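Local coordinates for protein PTS-dependent dihydroxyacetone kinase, ADP-binding subunit DhaL (Lactococcus lactis subsp. lactis, PDB 3CR3) that binds ADP with magnesium, takes up a phosphoryl group from DhaM to form ATP, and passes it to dihydroxyacetone bound to DhaK, at residues L145-A157 / S169-A181. Residues are numbered along the deposited sequence; the frame is centred on the assembly and turned at random.
With ADP (adenosine-5'-diphosphate), chain G.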
loop_
_atom_site.group_PDB
_atom_site.type_symbol
_atom_site.label_atom_id
_atom_site.label_comp_id
_atom_site.label_asym_id
_atom_site.label_seq_id
_atom_site.Cartn_x
_atom_site.Cartn_y
_atom_site.Cartn_z
ATOM N N LEU A 145 31.295 -8.516 23.979
ATOM C CA LEU A 145 30.441 -8.641 22.791
ATOM C C LEU A 145 29.189 -9.502 23.057
ATOM O O LEU A 145 28.055 -9.074 22.784
ATOM C CB LEU A 145 31.240 -9.192 21.596
ATOM C CG LEU A 145 32.244 -8.204 20.978
ATOM C CD1 LEU A 145 33.112 -8.894 19.923
ATOM C CD2 LEU A 145 31.518 -7.002 20.369
ATOM N N GLU A 146 29.407 -10.703 23.603
ATOM C CA GLU A 146 28.312 -11.613 23.923
ATOM C C GLU A 146 27.316 -10.991 24.914
ATOM O O GLU A 146 26.112 -11.201 24.799
ATOM C CB GLU A 146 28.856 -12.956 24.421
ATOM C CG GLU A 146 27.791 -13.992 24.807
ATOM C CD GLU A 146 26.835 -14.330 23.659
ATOM O OE1 GLU A 146 27.171 -14.058 22.474
ATOM O OE2 GLU A 146 25.751 -14.876 23.949
ATOM N N LYS A 147 27.827 -10.212 25.865
ATOM C CA LYS A 147 26.982 -9.463 26.798
ATOM C C LYS A 147 25.981 -8.559 26.058
ATOM O O LYS A 147 24.799 -8.554 26.383
ATOM C CB LYS A 147 27.862 -8.653 27.774
ATOM C CG LYS A 147 27.111 -7.811 28.788
ATOM C CD LYS A 147 28.057 -7.060 29.762
ATOM C CE LYS A 147 28.549 -5.708 29.197
ATOM N NZ LYS A 147 29.855 -5.251 29.814
ATOM N N VAL A 148 26.461 -7.793 25.078
ATOM C CA VAL A 148 25.593 -6.904 24.288
ATOM C C VAL A 148 24.546 -7.672 23.473
ATOM O O VAL A 148 23.391 -7.244 23.374
ATOM C CB VAL A 148 26.417 -5.963 23.368
ATOM C CG1 VAL A 148 25.487 -5.018 22.558
ATOM C CG2 VAL A 148 27.399 -5.151 24.198
ATOM N N VAL A 149 24.957 -8.797 22.890
ATOM C CA VAL A 149 24.042 -9.658 22.144
ATOM C C VAL A 149 22.888 -10.147 23.033
ATOM O O VAL A 149 21.718 -10.062 22.660
ATOM C CB VAL A 149 24.790 -10.890 21.550
ATOM C CG1 VAL A 149 23.800 -11.903 20.941
ATOM C CG2 VAL A 149 25.830 -10.443 20.532
ATOM N N LYS A 150 23.222 -10.650 24.215
ATOM C CA LYS A 150 22.200 -11.121 25.139
ATOM C C LYS A 150 21.311 -9.972 25.600
ATOM O O LYS A 150 20.100 -10.140 25.730
ATOM C CB LYS A 150 22.829 -11.813 26.351
ATOM C CG LYS A 150 23.274 -13.227 26.094
ATOM C CD LYS A 150 23.644 -13.907 27.389
ATOM C CE LYS A 150 24.029 -15.364 27.153
ATOM N NZ LYS A 150 22.826 -16.244 26.946
ATOM N N ALA A 151 21.924 -8.813 25.833
ATOM C CA ALA A 151 21.204 -7.621 26.281
ATOM C C ALA A 151 20.217 -7.125 25.237
ATOM O O ALA A 151 19.223 -6.466 25.584
ATOM C CB ALA A 151 22.184 -6.500 26.676
ATOM N N SER A 152 20.466 -7.453 23.964
ATOM C CA SER A 152 19.549 -7.031 22.910
ATOM C C SER A 152 18.148 -7.582 23.106
ATOM O O SER A 152 17.173 -6.961 22.687
ATOM C CB SER A 152 20.084 -7.344 21.499
ATOM O OG SER A 152 19.828 -8.686 21.120
ATOM N N ALA A 153 18.041 -8.731 23.760
ATOM C CA ALA A 153 16.743 -9.389 23.973
ATOM C C ALA A 153 15.764 -8.505 24.755
ATOM O O ALA A 153 14.588 -8.392 24.386
ATOM C CB ALA A 153 16.937 -10.745 24.681
ATOM N N GLY A 154 16.261 -7.853 25.808
ATOM C CA GLY A 154 15.407 -7.053 26.709
ATOM C C GLY A 154 14.842 -5.773 26.108
ATOM O O GLY A 154 13.932 -5.176 26.665
ATOM N N LEU A 155 15.395 -5.346 24.970
ATOM C CA LEU A 155 15.037 -4.075 24.358
ATOM C C LEU A 155 13.763 -4.166 23.526
ATOM O O LEU A 155 13.497 -5.201 22.884
ATOM C CB LEU A 155 16.192 -3.566 23.471
ATOM C CG LEU A 155 17.546 -3.233 24.120
ATOM C CD1 LEU A 155 18.620 -3.111 23.071
ATOM C CD2 LEU A 155 17.464 -1.931 24.935
ATOM N N LEU A 156 12.988 -3.073 23.537
ATOM C CA LEU A 156 11.899 -2.848 22.578
ATOM C C LEU A 156 12.493 -2.452 21.230
ATOM O O LEU A 156 13.288 -1.527 21.146
ATOM C CB LEU A 156 10.955 -1.743 23.063
ATOM C CG LEU A 156 9.745 -1.386 22.187
ATOM C CD1 LEU A 156 8.658 -2.433 22.312
ATOM C CD2 LEU A 156 9.193 -0.019 22.523
ATOM N N ALA A 157 12.102 -3.157 20.178
ATOM C CA ALA A 157 12.525 -2.801 18.832
ATOM C C ALA A 157 11.793 -1.556 18.348
ATOM O O ALA A 157 10.572 -1.514 18.330
ATOM C CB ALA A 157 12.270 -3.966 17.868
ATOM N N SER A 169 8.406 -7.852 20.530
ATOM C CA SER A 169 9.831 -7.948 20.165
ATOM C C SER A 169 10.753 -8.127 21.374
ATOM O O SER A 169 11.902 -8.536 21.228
ATOM C CB SER A 169 10.276 -6.737 19.344
ATOM O OG SER A 169 10.321 -5.581 20.149
ATOM N N ILE A 170 10.242 -7.808 22.558
ATOM C CA ILE A 170 10.954 -8.016 23.819
ATOM C C ILE A 170 11.091 -9.515 24.109
ATOM O O ILE A 170 10.127 -10.273 23.992
ATOM C CB ILE A 170 10.216 -7.287 24.987
ATOM C CG1 ILE A 170 10.206 -5.769 24.741
ATOM C CG2 ILE A 170 10.840 -7.639 26.322
ATOM C CD1 ILE A 170 9.128 -4.991 25.517
ATOM N N GLY A 171 12.298 -9.951 24.451
ATOM C CA GLY A 171 12.547 -11.371 24.680
ATOM C C GLY A 171 13.163 -12.090 23.492
ATOM O O GLY A 171 13.344 -13.309 23.538
ATOM N N HIS A 172 13.501 -11.341 22.438
ATOM C CA HIS A 172 14.119 -11.905 21.248
ATOM C C HIS A 172 15.421 -11.199 20.901
ATOM O O HIS A 172 15.464 -9.969 20.786
ATOM C CB HIS A 172 13.134 -11.883 20.065
ATOM C CG HIS A 172 11.873 -12.634 20.339
ATOM N ND1 HIS A 172 11.835 -14.011 20.417
ATOM C CD2 HIS A 172 10.624 -12.204 20.633
ATOM C CE1 HIS A 172 10.610 -14.397 20.725
ATOM N NE2 HIS A 172 9.855 -13.321 20.856
ATOM N N ILE A 173 16.490 -11.987 20.759
ATOM C CA ILE A 173 17.804 -11.443 20.393
ATOM C C ILE A 173 17.773 -10.891 18.953
ATOM O O ILE A 173 17.238 -11.533 18.062
ATOM C CB ILE A 173 18.919 -12.519 20.585
ATOM C CG1 ILE A 173 19.016 -12.902 22.066
ATOM C CG2 ILE A 173 20.259 -12.040 19.976
ATOM C CD1 ILE A 173 19.850 -14.154 22.380
ATOM N N ASP A 174 18.315 -9.690 18.750
ATOM C CA ASP A 174 18.358 -9.051 17.431
ATOM C C ASP A 174 19.362 -9.739 16.489
ATOM O O ASP A 174 20.523 -9.877 16.836
ATOM C CB ASP A 174 18.765 -7.588 17.581
ATOM C CG ASP A 174 18.774 -6.852 16.261
ATOM O OD1 ASP A 174 17.728 -6.847 15.564
ATOM O OD2 ASP A 174 19.832 -6.292 15.919
ATOM N N PRO A 175 18.912 -10.187 15.307
ATOM C CA PRO A 175 19.837 -10.880 14.396
ATOM C C PRO A 175 21.046 -10.049 13.883
ATOM O O PRO A 175 22.144 -10.573 13.845
ATOM C CB PRO A 175 18.938 -11.339 13.230
ATOM C CG PRO A 175 17.672 -10.603 13.354
ATOM C CD PRO A 175 17.524 -10.165 14.801
ATOM N N GLY A 176 20.839 -8.795 13.495
ATOM C CA GLY A 176 21.926 -7.919 13.091
ATOM C C GLY A 176 22.958 -7.706 14.191
ATOM O O GLY A 176 24.152 -7.597 13.907
ATOM N N THR A 177 22.493 -7.602 15.443
ATOM C CA THR A 177 23.382 -7.481 16.598
ATOM C C THR A 177 24.288 -8.713 16.686
ATOM O O THR A 177 25.489 -8.585 16.916
ATOM C CB THR A 177 22.591 -7.255 17.901
ATOM O OG1 THR A 177 21.812 -6.055 17.783
ATOM C CG2 THR A 177 23.526 -7.106 19.112
ATOM N N GLN A 178 23.704 -9.895 16.497
ATOM C CA GLN A 178 24.460 -11.141 16.490
ATOM C C GLN A 178 25.447 -11.221 15.327
ATOM O O GLN A 178 26.595 -11.626 15.512
ATOM C CB GLN A 178 23.530 -12.368 16.449
ATOM C CG GLN A 178 24.259 -13.708 16.482
ATOM C CD GLN A 178 25.058 -13.932 17.738
ATOM O OE1 GLN A 178 26.250 -13.601 17.809
ATOM N NE2 GLN A 178 24.412 -14.483 18.750
ATOM N N SER A 179 25.005 -10.868 14.129
ATOM C CA SER A 179 25.934 -10.935 13.008
ATOM C C SER A 179 27.060 -9.905 13.240
ATOM O O SER A 179 28.208 -10.185 12.982
ATOM C CB SER A 179 25.211 -10.762 11.660
ATOM O OG SER A 179 24.592 -9.481 11.584
ATOM N N SER A 180 26.747 -8.746 13.810
ATOM C CA SER A 180 27.815 -7.788 14.143
ATOM C C SER A 180 28.791 -8.284 15.213
ATOM O O SER A 180 29.967 -7.929 15.179
ATOM C CB SER A 180 27.272 -6.399 14.494
ATOM O OG SER A 180 26.794 -5.723 13.339
ATOM N N ALA A 181 28.309 -9.103 16.146
ATOM C CA ALA A 181 29.174 -9.728 17.154
ATOM C C ALA A 181 30.219 -10.644 16.500
ATOM O O ALA A 181 31.414 -10.597 16.850
ATOM C CB ALA A 181 28.335 -10.506 18.203
HETATM P PB ADP G . 15.495 -7.183 6.717
HETATM O O1B ADP G . 15.018 -8.555 6.364
HETATM O O2B ADP G . 15.290 -6.192 5.623
HETATM O O3B ADP G . 14.999 -6.694 8.079
HETATM P PA ADP G . 17.938 -8.473 7.612
HETATM O O1A ADP G . 17.034 -9.503 8.196
HETATM O O2A ADP G . 19.027 -8.978 6.694
HETATM O O3A ADP G . 17.106 -7.305 6.852
HETATM O "O5'" ADP G . 18.629 -7.622 8.797
HETATM C "C5'" ADP G . 17.896 -7.296 9.982
HETATM C "C4'" ADP G . 18.814 -6.487 10.873
HETATM O "O4'" ADP G . 19.108 -5.204 10.305
HETATM C "C3'" ADP G . 18.209 -6.190 12.234
HETATM O "O3'" ADP G . 18.474 -7.286 13.110
HETATM C "C2'" ADP G . 18.906 -4.901 12.664
HETATM O "O2'" ADP G . 20.086 -5.135 13.437
HETATM C "C1'" ADP G . 19.366 -4.276 11.354
HETATM N N9 ADP G . 18.577 -3.062 11.078
HETATM C C8 ADP G . 17.348 -3.060 10.516
HETATM N N7 ADP G . 16.894 -1.803 10.394
HETATM C C5 ADP G . 17.841 -0.988 10.895
HETATM C C6 ADP G . 17.989 0.467 11.078
HETATM N N6 ADP G . 17.002 1.283 10.661
HETATM N N1 ADP G . 19.130 0.927 11.638
HETATM C C2 ADP G . 20.125 0.106 12.030
HETATM N N3 ADP G . 20.051 -1.219 11.901
HETATM C C4 ADP G . 18.952 -1.813 11.355
#
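Ser152 OG accepts a nearly straight bond from Asp174 N at 3.0 Å. The same Ser152 hydroxyl donates to Val149 O at 2.8 Å. It sits between its own backbone N and carbonyl carbon (chi1 83°), turned back to the carbonyl three residues earlier. The bond from Asp174 ties down the N-H of the N-cap of helix 175-191. Asp174 OD2 takes Thr177 N from above the carboxylate plane and Thr177 OG1, at 2.7 Å, on its anti lone pair. Asp174 also takes both ADP ribose hydroxyls: OD1 accepts from O3' at 2.6 Å, and OD2 from O2'. Cut back to an alanine, Asp174 would probably leave both ribose hydroxyls without these acceptors and Thr177 N without its capping bond. In this all-helical DhaL fold, helix segments 145-151 and 175-181 pack antiparallel, their axes 9.3 Å apart at closest approach. Val149 points at helix 175-191 from helix 142-151. Its CG2 presses tightly on Ala181 CB, while CG1 lies against Ile173 CG2 and the amide end of Gln178. Beyond the helices, Gly171 N, in a type II turn, reaches Ala153 O at 2.8 Å from above the carbonyl plane. Ser169 OG accepts Ala157 N at 3.0 Å and is also hydrogen-bonded to Gly166 O.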